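Local coordinates for flagellar biosynthesis protein flhA (Bacillus subtilis, PDB 3MIX) that takes part in the export of flagellar proteins through the flagellar type III secretion system, here represented by its cytosolic domain, at residues H201-E204 against L209-E212; K225-L230 against V235-L240. All blocks are in the same frame, centred on the assembly; numbering follows the deposited sequence.

Interaction 1: H201-E204 against L209-E212; sequences HLKE and LVEE
V210 meets L202 and K203 with one methyl each, and this small apolar contact joins the last turns of helix 192-205 to the short helix 207-213 that follows it almost at once. The two consecutive helices form a tight corner with a very short connection. Their backbones come nearest at K203 and V210, whose CA atoms lie 5.9 Å apart, and V210 points toward the 201-204 turn.

The buried part is aliphatic throughout. CG2 of V210 sits beside the branch point of L202, 3.7 Å from its CG, and CD2 of the same leucine is almost as near, at 3.8 Å from V210 CG2. The two side chains slide past one another in opposite directions, so the valine methyl lies along the flank of the leucine. L202 reaches this position with CG swung anti to the backbone N (chi1 -177°). Helix 240-250 packs against the same region, its F244 touching both L202 and L209.

At the solvent-facing edge the contact is made by the hydrocarbon part of a lysine. K203 runs out extended and then bends at its third torsion (chi3 -86°), which carries CE over the other methyl of V210, with K203 CE 3.9 Å from V210 CG1. The two side chains cross at about a right angle, and the methylene touches while the ammonium group continues past it.

Between the two turns there is no hydrogen bond; the backbone pairs within each, as from E204 N to H201 O. With 179 Å² buried in all, the direct contact is van der Waals packing, supplemented by the short covalent link and by F244, while the CE methylene of the exposed K203 lies against CG1 of V210.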
ATOM      1  N   HIS A 201     -19.300   0.211  -9.681  1.00 16.15           N
ATOM      2  CA  HIS A 201     -19.047  -1.059 -10.372  1.00 15.91           C
ATOM      3  C   HIS A 201     -19.743  -2.215  -9.634  1.00 15.77           C
ATOM      4  O   HIS A 201     -20.411  -3.038 -10.253  1.00 16.19           O
ATOM      5  CB  HIS A 201     -17.525  -1.285 -10.471  1.00 15.20           C
ATOM      6  CG  HIS A 201     -17.125  -2.484 -11.275  1.00 16.47           C
ATOM      7  ND1 HIS A 201     -17.400  -2.610 -12.623  1.00 16.91           N
ATOM      8  CD2 HIS A 201     -16.443  -3.604 -10.923  1.00 15.78           C
ATOM      9  CE1 HIS A 201     -16.919  -3.760 -13.065  1.00 16.91           C
ATOM     10  NE2 HIS A 201     -16.329  -4.380 -12.053  1.00 18.14           N
ATOM     11  N   LEU A 202     -19.629  -2.226  -8.308  1.00 14.57           N
ATOM     12  CA  LEU A 202     -20.275  -3.239  -7.476  1.00 15.40           C
ATOM     13  C   LEU A 202     -21.788  -3.141  -7.573  1.00 17.37           C
ATOM     14  O   LEU A 202     -22.509  -4.149  -7.569  1.00 17.44           O
ATOM     15  CB  LEU A 202     -19.810  -3.130  -6.018  1.00 13.10           C
ATOM     16  CG  LEU A 202     -20.357  -4.177  -5.052  1.00 14.28           C
ATOM     17  CD1 LEU A 202     -20.026  -5.597  -5.518  1.00 12.07           C
ATOM     18  CD2 LEU A 202     -19.797  -3.930  -3.636  1.00 12.87           C
ATOM     19  N   LYS A 203     -22.256  -1.915  -7.703  1.00 19.17           N
ATOM     20  CA  LYS A 203     -23.685  -1.627  -7.744  1.00 22.91           C
ATOM     21  C   LYS A 203     -24.361  -2.256  -8.970  1.00 24.58           C
ATOM     22  O   LYS A 203     -25.516  -2.653  -8.894  1.00 26.10           O
ATOM     23  CB  LYS A 203     -23.893  -0.107  -7.738  1.00 23.36           C
ATOM     24  CG  LYS A 203     -25.223   0.361  -7.202  1.00 27.63           C
ATOM     25  CD  LYS A 203     -25.369   1.879  -7.361  1.00 31.97           C
ATOM     26  CE  LYS A 203     -24.762   2.623  -6.181  1.00 32.63           C
ATOM     27  NZ  LYS A 203     -25.214   4.057  -6.130  1.00 37.68           N
ATOM     28  N   GLU A 204     -23.633  -2.369 -10.081  1.00 25.30           N
ATOM     29  CA  GLU A 204     -24.182  -2.975 -11.321  1.00 28.03           C
ATOM     30  C   GLU A 204     -24.660  -4.413 -11.123  1.00 28.01           C
ATOM     31  O   GLU A 204     -25.655  -4.814 -11.706  1.00 30.22           O
ATOM     32  CB  GLU A 204     -23.164  -2.905 -12.481  1.00 28.51           C
ATOM     33  CG  GLU A 204     -22.842  -1.470 -12.945  1.00 31.37           C
ATOM     34  CD  GLU A 204     -21.695  -1.394 -13.968  1.00 36.63           C
ATOM     35  OE1 GLU A 204     -21.404  -2.413 -14.653  1.00 38.84           O
ATOM     36  OE2 GLU A 204     -21.082  -0.304 -14.082  1.00 37.37           O
ATOM     37  N   LEU A 209     -27.014  -5.162  -2.026  1.00 19.39           N
ATOM     38  CA  LEU A 209     -25.920  -5.223  -1.108  1.00 18.22           C
ATOM     39  C   LEU A 209     -25.316  -3.819  -0.871  1.00 18.03           C
ATOM     40  O   LEU A 209     -25.076  -3.413   0.272  1.00 17.46           O
ATOM     41  CB  LEU A 209     -24.861  -6.204  -1.649  1.00 17.06           C
ATOM     42  CG  LEU A 209     -23.540  -6.233  -0.883  1.00 15.47           C
ATOM     43  CD1 LEU A 209     -23.766  -6.696   0.563  1.00 14.48           C
ATOM     44  CD2 LEU A 209     -22.486  -7.098  -1.600  1.00 14.57           C
ATOM     45  N   VAL A 210     -25.064  -3.094  -1.956  1.00 17.30           N
ATOM     46  CA  VAL A 210     -24.497  -1.763  -1.852  1.00 17.03           C
ATOM     47  C   VAL A 210     -25.407  -0.825  -1.046  1.00 19.29           C
ATOM     48  O   VAL A 210     -24.942  -0.076  -0.182  1.00 18.51           O
ATOM     49  CB  VAL A 210     -24.199  -1.182  -3.265  1.00 16.43           C
ATOM     50  CG1 VAL A 210     -23.902   0.317  -3.200  1.00 15.09           C
ATOM     51  CG2 VAL A 210     -23.009  -1.928  -3.890  1.00 14.83           C
ATOM     52  N   GLU A 211     -26.705  -0.887  -1.338  1.00 22.38           N
ATOM     53  CA  GLU A 211     -27.691  -0.001  -0.745  1.00 25.63           C
ATOM     54  C   GLU A 211     -27.821  -0.270   0.733  1.00 25.41           C
ATOM     55  O   GLU A 211     -28.157   0.625   1.497  1.00 27.14           O
ATOM     56  CB  GLU A 211     -29.047  -0.206  -1.413  1.00 28.56           C
ATOM     57  CG  GLU A 211     -29.789   1.078  -1.723  1.00 35.69           C
ATOM     58  CD  GLU A 211     -30.466   1.696  -0.510  1.00 44.51           C
ATOM     59  OE1 GLU A 211     -30.951   0.936   0.365  1.00 47.91           O
ATOM     60  OE2 GLU A 211     -30.522   2.949  -0.438  1.00 47.92           O
ATOM     61  N   GLU A 212     -27.563  -1.509   1.137  1.00 24.70           N
ATOM     62  CA  GLU A 212     -27.591  -1.874   2.545  1.00 24.78           C
ATOM     63  C   GLU A 212     -26.408  -1.238   3.270  1.00 22.97           C
ATOM     64  O   GLU A 212     -26.465  -0.995   4.479  1.00 23.57           O
ATOM     65  CB  GLU A 212     -27.501  -3.396   2.713  1.00 24.66           C
ATOM     66  CG  GLU A 212     -28.134  -3.910   4.003  1.00 27.98           C
ATOM     67  CD  GLU A 212     -27.833  -5.380   4.283  1.00 30.08           C
ATOM     68  OE1 GLU A 212     -27.424  -6.097   3.336  1.00 29.06           O
ATOM     69  OE2 GLU A 212     -28.003  -5.815   5.449  1.00 29.85           O
TER

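Interaction 2: K225-L230 against V235-L240; sequences KVLAKL and VSIRNL
L230 and V235 close a helix-loop-helix connection, in which helix 220-232 ends and the chain turns back along its last turns before entering helix 240-250. Their side chains cross at a slant, L230 CD2 lying 3.9 Å from V235 CG1. I237 brings the same γ-methyl to two leucines one helical turn apart. Its CG2 rests on the base of L230, 3.8 Å from L230 CB, and also meets the tip of L227, whose CD2 is 4.0 Å from I237 CG2. Here the long axes of L227 and I237 stand roughly perpendicular. The isoleucine carries CG1 between its backbone N and carbonyl carbon (chi1 61°), while CG2, anti to the carbonyl carbon, enters the groove between the leucines.

All four residues are buried. I190 and L198 extend the apolar layer over I237, and I272 of helix 269-276 packs on V235. Polar bonds to other parts of the chain also hold the loop: S236 O accepts from Q271 NE2, and I237 shares backbone hydrogen bonding with L84. S236 also forms an ST turn, its OG accepting from R238 N at 3.1 Å.

The direct polar link between helix and loop is V235 N to L230 O, 2.9 Å long and fairly straight at 158°, with the nitrogen lifted 43° out of the carbonyl plane.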
ATOM      1  N   LYS A 225     -11.701   4.606   3.902  1.00  8.21           N
ATOM      2  CA  LYS A 225     -10.764   4.279   5.003  1.00  8.58           C
ATOM      3  C   LYS A 225     -10.551   2.770   5.213  1.00  8.49           C
ATOM      4  O   LYS A 225      -9.436   2.345   5.442  1.00  8.62           O
ATOM      5  CB  LYS A 225     -11.244   4.897   6.328  1.00  9.52           C
ATOM      6  CG  LYS A 225     -11.180   6.446   6.336  1.00 10.95           C
ATOM      7  CD  LYS A 225     -11.904   6.975   7.588  1.00 13.58           C
ATOM      8  CE  LYS A 225     -11.754   8.502   7.645  1.00 19.34           C
ATOM      9  NZ  LYS A 225     -12.704   9.217   6.729  1.00 20.43           N
ATOM     10  N   VAL A 226     -11.604   1.965   5.130  1.00  8.44           N
ATOM     11  CA  VAL A 226     -11.422   0.515   5.193  1.00  8.46           C
ATOM     12  C   VAL A 226     -10.566   0.020   4.037  1.00  7.90           C
ATOM     13  O   VAL A 226      -9.587  -0.716   4.254  1.00  8.13           O
ATOM     14  CB  VAL A 226     -12.780  -0.245   5.272  1.00  8.67           C
ATOM     15  CG1 VAL A 226     -12.569  -1.789   5.171  1.00  8.78           C
ATOM     16  CG2 VAL A 226     -13.539   0.188   6.552  1.00  9.52           C
ATOM     17  N   LEU A 227     -10.897   0.461   2.821  1.00  7.38           N
ATOM     18  CA  LEU A 227     -10.117   0.079   1.654  1.00  7.03           C
ATOM     19  C   LEU A 227      -8.648   0.522   1.747  1.00  7.12           C
ATOM     20  O   LEU A 227      -7.756  -0.254   1.382  1.00  7.25           O
ATOM     21  CB  LEU A 227     -10.744   0.592   0.358  1.00  6.72           C
ATOM     22  CG  LEU A 227     -12.199   0.175   0.076  1.00  6.85           C
ATOM     23  CD1 LEU A 227     -12.616   0.726  -1.286  1.00  6.81           C
ATOM     24  CD2 LEU A 227     -12.328  -1.356   0.086  1.00  7.03           C
ATOM     25  N   ALA A 228      -8.413   1.729   2.258  1.00  7.26           N
ATOM     26  CA  ALA A 228      -7.054   2.217   2.414  1.00  7.56           C
ATOM     27  C   ALA A 228      -6.300   1.402   3.457  1.00  8.20           C
ATOM     28  O   ALA A 228      -5.137   1.135   3.292  1.00  8.56           O
ATOM     29  CB  ALA A 228      -6.993   3.814   2.771  1.00  7.79           C
ATOM     30  N   LYS A 229      -6.971   1.039   4.533  1.00  8.56           N
ATOM     31  CA  LYS A 229      -6.353   0.236   5.572  1.00  9.66           C
ATOM     32  C   LYS A 229      -6.017  -1.197   5.082  1.00  9.50           C
ATOM     33  O   LYS A 229      -4.976  -1.745   5.433  1.00 10.29           O
ATOM     34  CB  LYS A 229      -7.244   0.231   6.819  1.00 10.19           C
ATOM     35  CG  LYS A 229      -6.483  -0.289   8.016  1.00 16.60           C
ATOM     36  CD  LYS A 229      -6.830   0.408   9.315  1.00 23.72           C
ATOM     37  CE  LYS A 229      -5.797   0.009  10.367  1.00 27.95           C
ATOM     38  NZ  LYS A 229      -6.324   0.197  11.741  1.00 31.28           N
ATOM     39  N   LEU A 230      -6.886  -1.780   4.252  1.00  8.89           N
ATOM     40  CA  LEU A 230      -6.560  -3.023   3.571  1.00  9.03           C
ATOM     41  C   LEU A 230      -5.316  -2.875   2.674  1.00  9.09           C
ATOM     42  O   LEU A 230      -4.352  -3.655   2.816  1.00  9.89           O
ATOM     43  CB  LEU A 230      -7.772  -3.577   2.791  1.00  8.53           C
ATOM     44  CG  LEU A 230      -8.956  -4.005   3.703  1.00  8.80           C
ATOM     45  CD1 LEU A 230     -10.232  -4.265   2.893  1.00  8.40           C
ATOM     46  CD2 LEU A 230      -8.615  -5.256   4.592  1.00  9.80           C
ATOM     47  N   VAL A 235      -3.358  -6.054   1.485  1.00 12.02           N
ATOM     48  CA  VAL A 235      -4.487  -6.941   1.317  1.00 11.26           C
ATOM     49  C   VAL A 235      -5.191  -6.428   0.090  1.00  9.99           C
ATOM     50  O   VAL A 235      -5.665  -5.296   0.070  1.00  9.29           O
ATOM     51  CB  VAL A 235      -5.444  -6.924   2.549  1.00 11.44           C
ATOM     52  CG1 VAL A 235      -6.712  -7.754   2.264  1.00 10.72           C
ATOM     53  CG2 VAL A 235      -4.722  -7.427   3.826  1.00 12.10           C
ATOM     54  N   SER A 236      -5.235  -7.248  -0.946  1.00 10.30           N
ATOM     55  CA  SER A 236      -5.968  -6.885  -2.160  1.00  9.70           C
ATOM     56  C   SER A 236      -7.448  -6.554  -1.831  1.00  9.02           C
ATOM     57  O   SER A 236      -8.069  -7.195  -0.942  1.00  9.26           O
ATOM     58  CB  SER A 236      -5.914  -8.047  -3.158  1.00 10.47           C
ATOM     59  OG  SER A 236      -6.787  -7.822  -4.256  1.00 10.56           O
ATOM     60  N   ILE A 237      -7.996  -5.578  -2.552  1.00  8.40           N
ATOM     61  CA  ILE A 237      -9.415  -5.235  -2.452  1.00  8.01           C
ATOM     62  C   ILE A 237     -10.218  -5.683  -3.684  1.00  8.27           C
ATOM     63  O   ILE A 237     -11.292  -5.125  -3.954  1.00  8.09           O
ATOM     64  CB  ILE A 237      -9.624  -3.717  -2.166  1.00  7.39           C
ATOM     65  CG1 ILE A 237      -9.041  -2.842  -3.305  1.00  7.24           C
ATOM     66  CG2 ILE A 237      -8.975  -3.326  -0.783  1.00  7.37           C
ATOM     67  CD1 ILE A 237      -9.331  -1.351  -3.180  1.00  6.85           C
ATOM     68  N   ARG A 238      -9.720  -6.688  -4.420  1.00  8.92           N
ATOM     69  CA  ARG A 238     -10.495  -7.316  -5.517  1.00 10.27           C
ATOM     70  C   ARG A 238     -11.808  -7.965  -5.126  1.00 10.23           C
ATOM     71  O   ARG A 238     -12.756  -7.928  -5.904  1.00 11.81           O
ATOM     72  CB  ARG A 238      -9.657  -8.358  -6.267  1.00 12.22           C
ATOM     73  CG  ARG A 238      -8.512  -7.632  -6.974  1.00 15.83           C
ATOM     74  CD  ARG A 238      -8.354  -8.033  -8.355  1.00 23.18           C
ATOM     75  NE  ARG A 238      -9.592  -8.339  -9.051  1.00 27.37           N
ATOM     76  CZ  ARG A 238      -9.653  -9.268  -9.993  1.00 29.16           C
ATOM     77  NH1 ARG A 238     -10.786  -9.519 -10.616  1.00 33.31           N
ATOM     78  NH2 ARG A 238      -8.571  -9.963 -10.288  1.00 30.25           N
ATOM     79  N   ASN A 239     -11.861  -8.565  -3.940  1.00  9.86           N
ATOM     80  CA  ASN A 239     -13.040  -9.275  -3.502  1.00 10.33           C
ATOM     81  C   ASN A 239     -14.004  -8.276  -2.837  1.00  9.79           C
ATOM     82  O   ASN A 239     -14.181  -8.250  -1.601  1.00  9.72           O
ATOM     83  CB  ASN A 239     -12.667 -10.414  -2.544  1.00 10.94           C
ATOM     84  CG  ASN A 239     -13.823 -11.415  -2.343  1.00 11.78           C
ATOM     85  OD1 ASN A 239     -13.611 -12.538  -1.847  1.00 12.62           O
ATOM     86  ND2 ASN A 239     -15.031 -11.025  -2.756  1.00 11.77           N
ATOM     87  N   LEU A 240     -14.625  -7.473  -3.684  1.00  9.64           N
ATOM     88  CA  LEU A 240     -15.502  -6.416  -3.238  1.00  9.33           C
ATOM     89  C   LEU A 240     -16.779  -6.961  -2.611  1.00  9.97           C
ATOM     90  O   LEU A 240     -17.324  -6.339  -1.681  1.00  9.87           O
ATOM     91  CB  LEU A 240     -15.854  -5.481  -4.406  1.00  9.35           C
ATOM     92  CG  LEU A 240     -14.746  -4.592  -4.969  1.00  8.79           C
ATOM     93  CD1 LEU A 240     -15.226  -3.906  -6.275  1.00  9.22           C
ATOM     94  CD2 LEU A 240     -14.278  -3.568  -3.911  1.00  8.08           C
TER

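Interactions 1 and 2 follow one another along the chain within the same helical part of the cytosolic domain, their centres 16 Å apart. Interaction 1 lies peripherally, 25 Å from the centre of the chain, whereas interaction 2 is only 10 Å from it. They touch directly where L202 CD2 packs 4.0 Å from L240 O. Helix 192-205 supplies a second connection: it carries L202 of interaction 1, and its L198 packs on I237 and L240 of interaction 2. Helix 240-250, which begins where the 235-240 segment ends, then runs on to place F244 against interaction 1, so helices 192-205 and 240-250 each take part in the packing around both contacts.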